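Local coordinates for protein transcription termination factor FttA (Methanosarcina mazei, PDB 2XR1) that probably terminates transcription genome-wide as a zinc-dependent nuclease, cleaving the nascent RNA where it leaves RNA polymerase and degrading the released transcript, at residues Arg602-His607 and Arg629-Leu634. Numbering follows the deposited sequence.
Sequences RVFTEH and RALTNL. With ZN (zinc ion), chain F.
Three backbone hydrogen bonds define a parallel pairing of 602-606 with the chain from R629 to L631: R629 N to V603 O, T605 N to R629 O, and L631 N to T605 O. The last is nearly straight, 175° at the hydrogen, and like the first it lies in the plane of its carbonyl, whereas T605 N sits above the plane of the R629 carbonyl. F604 is paired with R629, and its side chain starts with CG anti to the carbonyl carbon (chi1 -70°). From there, CB lies 3.9 Å from L631 CG, CG and CD1 run along L631 CD2, with CD1 at 3.4 Å and equally near R629 O, and CE1 lies over one face of the R629 guanidinium, near its rim, 4.1 Å from NH2. CZ, at the tip, is 4.2 Å above one face of the R602 guanidinium, towards its rim. Ring and R629 guanidinium planes stand 77° apart, so this is no parallel stack; V637 of strand 636-638 packs against F604, R629 and L631. With helix 610-624 as the connection, the two strands form a beta-alpha-beta unit at one edge of a metallo-beta-lactamase sheet, strand 376-380 flanking 602-606 on its other side. On the helix side, T605 OG1 occupies the crowded position between backbone N and carbonyl carbon, 3.5 Å from A630 CB, and is hydrogen-bonded to C613 O. Where the strands part, a water donates to both T605 O and L631 O, so T605 O accepts two hydrogen bonds. Just past the strand end, H607 NE2 binds zinc at 2.2 Å, completing a site with D249, H250 and D355, while the other ring nitrogen, H607 ND1, is hydrogen-bonded to T382 OG1.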
loop_
_atom_site.group_PDB
_atom_site.type_symbol
_atom_site.label_atom_id
_atom_site.label_comp_id
_atom_site.label_asym_id
_atom_site.label_seq_id
_atom_site.Cartn_x
_atom_site.Cartn_y
_atom_site.Cartn_z
ATOM N N ARG B 602 0.176 18.344 8.587
ATOM C CA ARG B 602 -0.477 17.140 9.102
ATOM C C ARG B 602 0.328 16.468 10.210
ATOM O O ARG B 602 1.529 16.538 10.221
ATOM C CB ARG B 602 -0.748 16.096 8.026
ATOM C CG ARG B 602 -0.970 16.569 6.657
ATOM C CD ARG B 602 -2.416 16.779 6.260
ATOM N NE ARG B 602 -3.043 15.572 5.709
ATOM C CZ ARG B 602 -2.645 14.896 4.610
ATOM N NH1 ARG B 602 -1.562 15.281 3.885
ATOM N NH2 ARG B 602 -3.339 13.791 4.245
ATOM N N VAL B 603 -0.345 15.845 11.164
ATOM C CA VAL B 603 0.326 14.895 12.002
ATOM C C VAL B 603 -0.389 13.558 12.080
ATOM O O VAL B 603 -1.596 13.485 11.949
ATOM C CB VAL B 603 0.773 15.433 13.372
ATOM C CG1 VAL B 603 0.535 16.967 13.538
ATOM C CG2 VAL B 603 0.280 14.604 14.437
ATOM N N PHE B 604 0.383 12.491 12.197
ATOM C CA PHE B 604 -0.125 11.166 12.273
ATOM C C PHE B 604 0.404 10.559 13.537
ATOM O O PHE B 604 1.489 10.933 13.989
ATOM C CB PHE B 604 0.361 10.367 11.083
ATOM C CG PHE B 604 -0.249 10.800 9.814
ATOM C CD1 PHE B 604 -1.513 10.369 9.457
ATOM C CD2 PHE B 604 0.384 11.707 8.998
ATOM C CE1 PHE B 604 -2.082 10.796 8.268
ATOM C CE2 PHE B 604 -0.190 12.118 7.851
ATOM C CZ PHE B 604 -1.414 11.655 7.489
ATOM N N THR B 605 -0.331 9.636 14.135
ATOM C CA THR B 605 0.122 9.087 15.402
ATOM C C THR B 605 0.281 7.562 15.348
ATOM O O THR B 605 -0.348 6.910 14.591
ATOM C CB THR B 605 -0.809 9.525 16.532
ATOM O OG1 THR B 605 -2.126 9.055 16.262
ATOM C CG2 THR B 605 -0.820 11.019 16.650
ATOM N N GLU B 606 1.146 7.036 16.173
ATOM C CA GLU B 606 1.527 5.653 16.173
ATOM C C GLU B 606 2.181 5.323 17.509
ATOM O O GLU B 606 2.282 6.183 18.368
ATOM C CB GLU B 606 2.474 5.332 15.005
ATOM C CG GLU B 606 3.612 6.294 14.779
ATOM C CD GLU B 606 4.982 5.887 15.383
ATOM O OE1 GLU B 606 5.331 4.672 15.501
ATOM O OE2 GLU B 606 5.768 6.832 15.699
ATOM N N HIS B 607 2.562 4.064 17.711
ATOM C CA HIS B 607 3.303 3.659 18.923
ATOM C C HIS B 607 2.550 4.061 20.193
ATOM O O HIS B 607 3.025 4.833 21.005
ATOM C CB HIS B 607 4.678 4.248 18.885
ATOM C CG HIS B 607 5.647 3.614 19.813
ATOM N ND1 HIS B 607 5.632 3.849 21.163
ATOM C CD2 HIS B 607 6.735 2.841 19.576
ATOM C CE1 HIS B 607 6.644 3.211 21.729
ATOM N NE2 HIS B 607 7.332 2.597 20.787
ATOM N N ARG B 629 -4.508 12.384 12.528
ATOM C CA ARG B 629 -5.220 11.124 12.509
ATOM C C ARG B 629 -4.297 9.932 12.824
ATOM O O ARG B 629 -3.124 9.930 12.427
ATOM C CB ARG B 629 -5.789 10.933 11.120
ATOM C CG ARG B 629 -6.227 9.508 10.819
ATOM C CD ARG B 629 -7.296 9.435 9.677
ATOM N NE ARG B 629 -6.757 9.769 8.345
ATOM C CZ ARG B 629 -5.926 8.996 7.631
ATOM N NH1 ARG B 629 -5.488 7.821 8.105
ATOM N NH2 ARG B 629 -5.529 9.416 6.426
ATOM N N ALA B 630 -4.847 8.911 13.500
ATOM C CA ALA B 630 -4.075 7.721 13.882
ATOM C C ALA B 630 -3.905 6.780 12.712
ATOM O O ALA B 630 -4.863 6.515 11.966
ATOM C CB ALA B 630 -4.727 7.002 15.007
ATOM N N LEU B 631 -2.681 6.276 12.546
ATOM C CA LEU B 631 -2.408 5.341 11.453
ATOM C C LEU B 631 -2.946 3.938 11.789
ATOM O O LEU B 631 -3.212 3.626 12.946
ATOM C CB LEU B 631 -0.919 5.286 11.151
ATOM C CG LEU B 631 -0.244 6.568 10.655
ATOM C CD1 LEU B 631 1.251 6.351 10.451
ATOM C CD2 LEU B 631 -0.893 7.021 9.357
ATOM N N THR B 632 -3.161 3.135 10.753
ATOM C CA THR B 632 -3.611 1.751 10.892
ATOM C C THR B 632 -2.609 0.873 10.181
ATOM O O THR B 632 -2.144 1.228 9.116
ATOM C CB THR B 632 -5.035 1.561 10.304
ATOM O OG1 THR B 632 -5.993 2.176 11.166
ATOM C CG2 THR B 632 -5.427 0.103 10.157
ATOM N N ASN B 633 -2.264 -0.274 10.753
ATOM C CA ASN B 633 -1.359 -1.192 10.041
ATOM C C ASN B 633 -1.954 -1.532 8.680
ATOM O O ASN B 633 -3.101 -1.859 8.606
ATOM C CB ASN B 633 -1.102 -2.471 10.837
ATOM C CG ASN B 633 -0.276 -2.222 12.056
ATOM O OD1 ASN B 633 0.438 -1.225 12.119
ATOM N ND2 ASN B 633 -0.342 -3.102 13.024
ATOM N N LEU B 634 -1.146 -1.399 7.640
ATOM C CA LEU B 634 -1.466 -1.753 6.253
ATOM C C LEU B 634 -2.215 -0.721 5.457
ATOM O O LEU B 634 -2.535 -0.991 4.325
ATOM C CB LEU B 634 -2.128 -3.139 6.093
ATOM C CG LEU B 634 -1.294 -4.340 6.534
ATOM C CD1 LEU B 634 -2.118 -5.574 6.429
ATOM C CD2 LEU B 634 -0.003 -4.463 5.710
HETATM ZN ZN ZN F . 9.378 1.975 21.133
HETATM O O HOH W 1 -1.659 4.568 15.272
#